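PDB 1XEB: protein ElaA from Pseudomonas aeruginosa, which probably acts as an N-acetyltransferase of the GNAT superfamily, transferring an acyl group from acyl-CoA to an amine. Local coordinates for residues Leu22-Arg25 against Thr26-Phe29; Ser116-Ala119 against His120-Ala123. All coordinates share one frame; numbering follows the deposited sequence.

The two contacts are local pieces of one GNAT domain and follow each other in series along the chain. Contact 1 is a stretch of helix 15-32, whose inward side packs on strands 59-67 and 76-83 of the mixed sheet. Contact 2 comes much later, where strand 113-118 ends and the chain turns into helix 122-126. Strand 76-83 joins them indirectly, since it carries side chains that meet contact 1 and runs parallel to strand 113-118. The centres of the contacts are 20 Å apart and their nearest atoms about 7 Å, without touching. One thus belongs to a helical layer over the sheet, the other to a strand exit.

Contact 1 of 2, residues Leu22-Arg25 against Thr26-Phe29; sequences LQLR and TEVF
L22-R25 and T26-F29 form two successive turns of helix 15-32, an early helix of the GNAT fold. Four backbone i to i+4 hydrogen bonds tie them together, from the amides of T26, E27, V28 and F29 to the carbonyls of L22, Q23, L24 and R25; the bond from F29 N to R25 O measures 2.8 Å. A wider pi-type turn is present at 26-29. L22 O is gripped twice, because T26 OG1 also donates to it at 2.8 Å. The hydroxyl and the amide of T26 reach this oxygen from opposite faces of its carbonyl plane. With OG1 anti to the carbonyl carbon (chi1 -62°), the hydroxyl folds back along the helix and spends its proton on the preceding turn.

On the outer side, the amide of Q23 and the carboxylate of E27 merely pass near each other, their planes 63° apart; OE1 of Q23 and OE1 of E27, 3.9 Å apart, make no bond. Where L24 and V28 face the sheet the packing is apolar: CD1 of L24 comes to 4.4 Å from CG2 of V28, and both residues rest on V82 of strand 76-83. CD1 of F29 passes R25 O at 3.4 Å, the carbonyl lying oblique to the ring. Farther out, CE1 of F29 is 4.2 Å from CG of R25, and the ring also meets R80 and V82.

R25 is the buried charge beside this packing, held by salt bridges from NE to E39 and from NH2 to D44. The two acids probably balance its charge, with R80 close by NH1, and their bonds fix the rotation of the guanidinium. One face of that group is covered from within the helix by L22, whose CD2 sits over its centre, 3.7 Å above the plane.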
ATOM      1  N   LEU A  22      -7.128  -3.141   9.103  1.00 25.84           N
ATOM      2  CA  LEU A  22      -8.366  -3.118   8.336  1.00 25.15           C
ATOM      3  C   LEU A  22      -9.192  -1.918   8.781  1.00 26.79           C
ATOM      4  O   LEU A  22      -9.937  -1.309   8.001  1.00 26.14           O
ATOM      5  CB  LEU A  22      -9.160  -4.410   8.529  1.00 24.67           C
ATOM      6  CG  LEU A  22      -8.594  -5.649   7.820  1.00 25.75           C
ATOM      7  CD1 LEU A  22      -9.473  -6.877   8.134  1.00 24.33           C
ATOM      8  CD2 LEU A  22      -8.534  -5.389   6.309  1.00 23.71           C
ATOM      9  N   GLN A  23      -9.047  -1.558  10.044  1.00 27.29           N
ATOM     10  CA  GLN A  23      -9.796  -0.428  10.549  1.00 26.75           C
ATOM     11  C   GLN A  23      -9.289   0.894   9.973  1.00 26.73           C
ATOM     12  O   GLN A  23     -10.076   1.815   9.722  1.00 26.09           O
ATOM     13  CB  GLN A  23      -9.708  -0.403  12.058  1.00 29.13           C
ATOM     14  CG  GLN A  23     -10.711   0.520  12.671  1.00 34.01           C
ATOM     15  CD  GLN A  23     -10.049   1.509  13.563  1.00 37.00           C
ATOM     16  OE1 GLN A  23     -10.060   2.716  13.291  1.00 37.07           O
ATOM     17  NE2 GLN A  23      -9.441   1.009  14.643  1.00 36.19           N
ATOM     18  N   LEU A  24      -7.976   0.995   9.766  1.00 25.61           N
ATOM     19  CA  LEU A  24      -7.403   2.223   9.213  1.00 24.84           C
ATOM     20  C   LEU A  24      -7.795   2.335   7.740  1.00 24.64           C
ATOM     21  O   LEU A  24      -8.188   3.403   7.248  1.00 24.17           O
ATOM     22  CB  LEU A  24      -5.878   2.205   9.344  1.00 23.56           C
ATOM     23  CG  LEU A  24      -5.144   3.392   8.705  1.00 25.13           C
ATOM     24  CD1 LEU A  24      -5.670   4.706   9.263  1.00 24.43           C
ATOM     25  CD2 LEU A  24      -3.651   3.259   8.960  1.00 23.24           C
ATOM     26  N   ARG A  25      -7.711   1.206   7.046  1.00 24.21           N
ATOM     27  CA  ARG A  25      -8.040   1.151   5.626  1.00 21.14           C
ATOM     28  C   ARG A  25      -9.494   1.516   5.361  1.00 19.63           C
ATOM     29  O   ARG A  25      -9.808   2.232   4.394  1.00 18.56           O
ATOM     30  CB  ARG A  25      -7.711  -0.244   5.084  1.00 17.15           C
ATOM     31  CG  ARG A  25      -6.247  -0.405   4.715  1.00 16.01           C
ATOM     32  CD  ARG A  25      -5.848  -1.859   4.538  1.00 18.83           C
ATOM     33  NE  ARG A  25      -6.820  -2.641   3.771  1.00 19.43           N
ATOM     34  CZ  ARG A  25      -6.642  -3.918   3.477  1.00 20.60           C
ATOM     35  NH1 ARG A  25      -7.563  -4.591   2.784  1.00 20.62           N
ATOM     36  NH2 ARG A  25      -5.524  -4.516   3.870  1.00 17.62           N
ATOM     37  N   THR A  26     -10.376   1.044   6.233  1.00 18.15           N
ATOM     38  CA  THR A  26     -11.795   1.312   6.088  1.00 19.96           C
ATOM     39  C   THR A  26     -12.073   2.777   6.372  1.00 21.37           C
ATOM     40  O   THR A  26     -12.855   3.438   5.666  1.00 21.63           O
ATOM     41  CB  THR A  26     -12.626   0.466   7.068  1.00 20.70           C
ATOM     42  OG1 THR A  26     -12.440  -0.923   6.785  1.00 20.86           O
ATOM     43  CG2 THR A  26     -14.087   0.806   6.940  1.00 22.42           C
ATOM     44  N   GLU A  27     -11.424   3.285   7.413  1.00 22.42           N
ATOM     45  CA  GLU A  27     -11.616   4.671   7.800  1.00 22.39           C
ATOM     46  C   GLU A  27     -11.285   5.622   6.662  1.00 22.73           C
ATOM     47  O   GLU A  27     -12.006   6.583   6.428  1.00 22.62           O
ATOM     48  CB  GLU A  27     -10.757   4.985   9.016  1.00 23.67           C
ATOM     49  CG  GLU A  27     -10.775   6.445   9.448  1.00 23.60           C
ATOM     50  CD  GLU A  27      -9.927   6.662  10.684  1.00 26.48           C
ATOM     51  OE1 GLU A  27     -10.415   6.350  11.796  1.00 27.76           O
ATOM     52  OE2 GLU A  27      -8.765   7.117  10.537  1.00 28.10           O
ATOM     53  N   VAL A  28     -10.196   5.348   5.946  1.00 24.05           N
ATOM     54  CA  VAL A  28      -9.795   6.207   4.843  1.00 23.03           C
ATOM     55  C   VAL A  28     -10.425   5.887   3.488  1.00 23.60           C
ATOM     56  O   VAL A  28     -11.039   6.757   2.893  1.00 26.15           O
ATOM     57  CB  VAL A  28      -8.268   6.234   4.709  1.00 23.64           C
ATOM     58  CG1 VAL A  28      -7.846   7.091   3.522  1.00 18.62           C
ATOM     59  CG2 VAL A  28      -7.673   6.802   5.999  1.00 25.61           C
ATOM     60  N   PHE A  29     -10.284   4.659   3.000  1.00 22.83           N
ATOM     61  CA  PHE A  29     -10.847   4.294   1.694  1.00 21.46           C
ATOM     62  C   PHE A  29     -12.363   4.158   1.668  1.00 20.48           C
ATOM     63  O   PHE A  29     -12.983   4.443   0.647  1.00 21.85           O
ATOM     64  CB  PHE A  29     -10.202   3.003   1.167  1.00 20.01           C
ATOM     65  CG  PHE A  29      -8.719   3.104   0.997  1.00 21.17           C
ATOM     66  CD1 PHE A  29      -7.875   2.158   1.563  1.00 19.28           C
ATOM     67  CD2 PHE A  29      -8.161   4.187   0.325  1.00 19.24           C
ATOM     68  CE1 PHE A  29      -6.497   2.285   1.476  1.00 21.59           C
ATOM     69  CE2 PHE A  29      -6.790   4.326   0.230  1.00 23.02           C
ATOM     70  CZ  PHE A  29      -5.947   3.373   0.810  1.00 22.67           C
TER

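Contact 2 of 2, residues Ser116-Ala119 against His120-Ala123; sequences SAQA and HLQA
A strand-to-helix turn of the GNAT domain is formed here: strand 113-118 ends at Q118, the chain bends through A119, H120 and L121, and helix 122-126 follows. The bend brings the side chains of H120 and L121 back beside Q118, while Q122 reaches back to the backbone of A119.

Q118 and H120 lie side by side and point the same way. The amide and the imidazole are turned 79° against each other, nearly perpendicular, and OE1 of Q118 approaches CE1 of H120 to 3.0 Å, so that the amide oxygen meets a ring carbon. CG of H120 stands between its own backbone N and carbonyl carbon (chi1 69°), which swings the imidazole back alongside the glutamine. L121 crosses the same glutamine and turns into the inside of the bend, between the last two residues of the strand. The fit there is tight: L121 CD1 is modelled 3.2 Å from Q118 CB and 2.9 Å from Q118 O, and with the first torsion of the leucine far from staggered, the exact place of this methyl is doubtful. L121 CD1 also lies 4.3 Å from A117 CB.

The polar link across the turn is made by Q122. Its NE2 donates to A119 O at 3.3 Å with an N-H...O angle of 165°, a fairly long but straight bond. The donor lies in the carbonyl plane of A119, and the acceptor is in turn almost within the amide plane of Q122. CG anti to the backbone N and an extended chain beyond it carry the amide back to this carbonyl.

Strand 142-149 flanks the turn: A117 and A119 make backbone hydrogen bonds with I145 and P143, and Q122 packs on I145 and M147, bringing the start of helix 122-126 against that antiparallel neighbour of strand 113-118.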
ATOM      1  N   SER A 116      -1.253   0.882  -8.652  1.00 24.33           N
ATOM      2  CA  SER A 116      -2.359   1.528  -9.328  1.00 24.89           C
ATOM      3  C   SER A 116      -2.428   2.893  -8.672  1.00 26.51           C
ATOM      4  O   SER A 116      -2.883   3.025  -7.532  1.00 27.86           O
ATOM      5  CB  SER A 116      -3.642   0.751  -9.070  1.00 24.91           C
ATOM      6  OG  SER A 116      -4.764   1.470  -9.525  1.00 26.67           O
ATOM      7  N   ALA A 117      -1.958   3.900  -9.400  1.00 27.19           N
ATOM      8  CA  ALA A 117      -1.902   5.275  -8.907  1.00 27.68           C
ATOM      9  C   ALA A 117      -3.052   6.142  -9.376  1.00 27.64           C
ATOM     10  O   ALA A 117      -3.564   5.963 -10.476  1.00 25.96           O
ATOM     11  CB  ALA A 117      -0.587   5.912  -9.339  1.00 25.89           C
ATOM     12  N   GLN A 118      -3.454   7.097  -8.547  1.00 29.57           N
ATOM     13  CA  GLN A 118      -4.510   7.994  -8.963  1.00 32.87           C
ATOM     14  C   GLN A 118      -3.970   8.790 -10.160  1.00 33.76           C
ATOM     15  O   GLN A 118      -2.849   9.296 -10.143  1.00 32.25           O
ATOM     16  CB  GLN A 118      -4.914   8.932  -7.827  1.00 33.92           C
ATOM     17  CG  GLN A 118      -5.380   8.214  -6.578  1.00 36.04           C
ATOM     18  CD  GLN A 118      -6.391   9.028  -5.773  1.00 38.55           C
ATOM     19  OE1 GLN A 118      -6.338  10.267  -5.751  1.00 38.27           O
ATOM     20  NE2 GLN A 118      -7.314   8.329  -5.098  1.00 37.08           N
ATOM     21  N   ALA A 119      -4.772   8.866 -11.209  1.00 36.77           N
ATOM     22  CA  ALA A 119      -4.404   9.563 -12.428  1.00 39.29           C
ATOM     23  C   ALA A 119      -3.550  10.807 -12.216  1.00 41.99           C
ATOM     24  O   ALA A 119      -2.530  10.970 -12.886  1.00 42.54           O
ATOM     25  CB  ALA A 119      -5.659   9.924 -13.199  1.00 39.21           C
ATOM     26  N   HIS A 120      -3.946  11.672 -11.282  1.00 43.78           N
ATOM     27  CA  HIS A 120      -3.204  12.908 -11.055  1.00 45.90           C
ATOM     28  C   HIS A 120      -1.821  12.804 -10.397  1.00 46.88           C
ATOM     29  O   HIS A 120      -0.849  13.344 -10.934  1.00 49.70           O
ATOM     30  CB  HIS A 120      -4.070  13.941 -10.299  1.00 46.92           C
ATOM     31  CG  HIS A 120      -4.365  13.580  -8.875  1.00 47.77           C
ATOM     32  ND1 HIS A 120      -5.524  12.940  -8.495  1.00 48.27           N
ATOM     33  CD2 HIS A 120      -3.650  13.770  -7.740  1.00 46.85           C
ATOM     34  CE1 HIS A 120      -5.512  12.751  -7.187  1.00 47.49           C
ATOM     35  NE2 HIS A 120      -4.385  13.245  -6.706  1.00 47.42           N
ATOM     36  N   LEU A 121      -1.699  12.136  -9.255  1.00 45.77           N
ATOM     37  CA  LEU A 121      -0.379  12.050  -8.635  1.00 45.25           C
ATOM     38  C   LEU A 121       0.532  11.112  -9.411  1.00 43.23           C
ATOM     39  O   LEU A 121       1.276  10.318  -8.837  1.00 42.92           O
ATOM     40  CB  LEU A 121      -0.481  11.625  -7.160  1.00 47.82           C
ATOM     41  CG  LEU A 121      -1.685  10.828  -6.656  1.00 49.17           C
ATOM     42  CD1 LEU A 121      -1.795   9.552  -7.452  1.00 51.51           C
ATOM     43  CD2 LEU A 121      -1.531  10.521  -5.161  1.00 48.88           C
ATOM     44  N   GLN A 122       0.476  11.238 -10.733  1.00 41.00           N
ATOM     45  CA  GLN A 122       1.267  10.410 -11.638  1.00 39.70           C
ATOM     46  C   GLN A 122       2.743  10.841 -11.660  1.00 39.23           C
ATOM     47  O   GLN A 122       3.633  10.006 -11.836  1.00 38.80           O
ATOM     48  CB  GLN A 122       0.646  10.464 -13.043  1.00 37.70           C
ATOM     49  CG  GLN A 122       1.265   9.539 -14.073  1.00 37.29           C
ATOM     50  CD  GLN A 122       0.544   9.582 -15.425  1.00 37.53           C
ATOM     51  OE1 GLN A 122       1.091   9.165 -16.455  1.00 37.81           O
ATOM     52  NE2 GLN A 122      -0.689  10.077 -15.422  1.00 34.32           N
ATOM     53  N   ALA A 123       3.004  12.134 -11.459  1.00 37.61           N
ATOM     54  CA  ALA A 123       4.379  12.635 -11.445  1.00 36.95           C
ATOM     55  C   ALA A 123       5.061  12.229 -10.144  1.00 36.18           C
ATOM     56  O   ALA A 123       6.241  11.871 -10.122  1.00 37.86           O
ATOM     57  CB  ALA A 123       4.393  14.149 -11.581  1.00 36.46           C
TER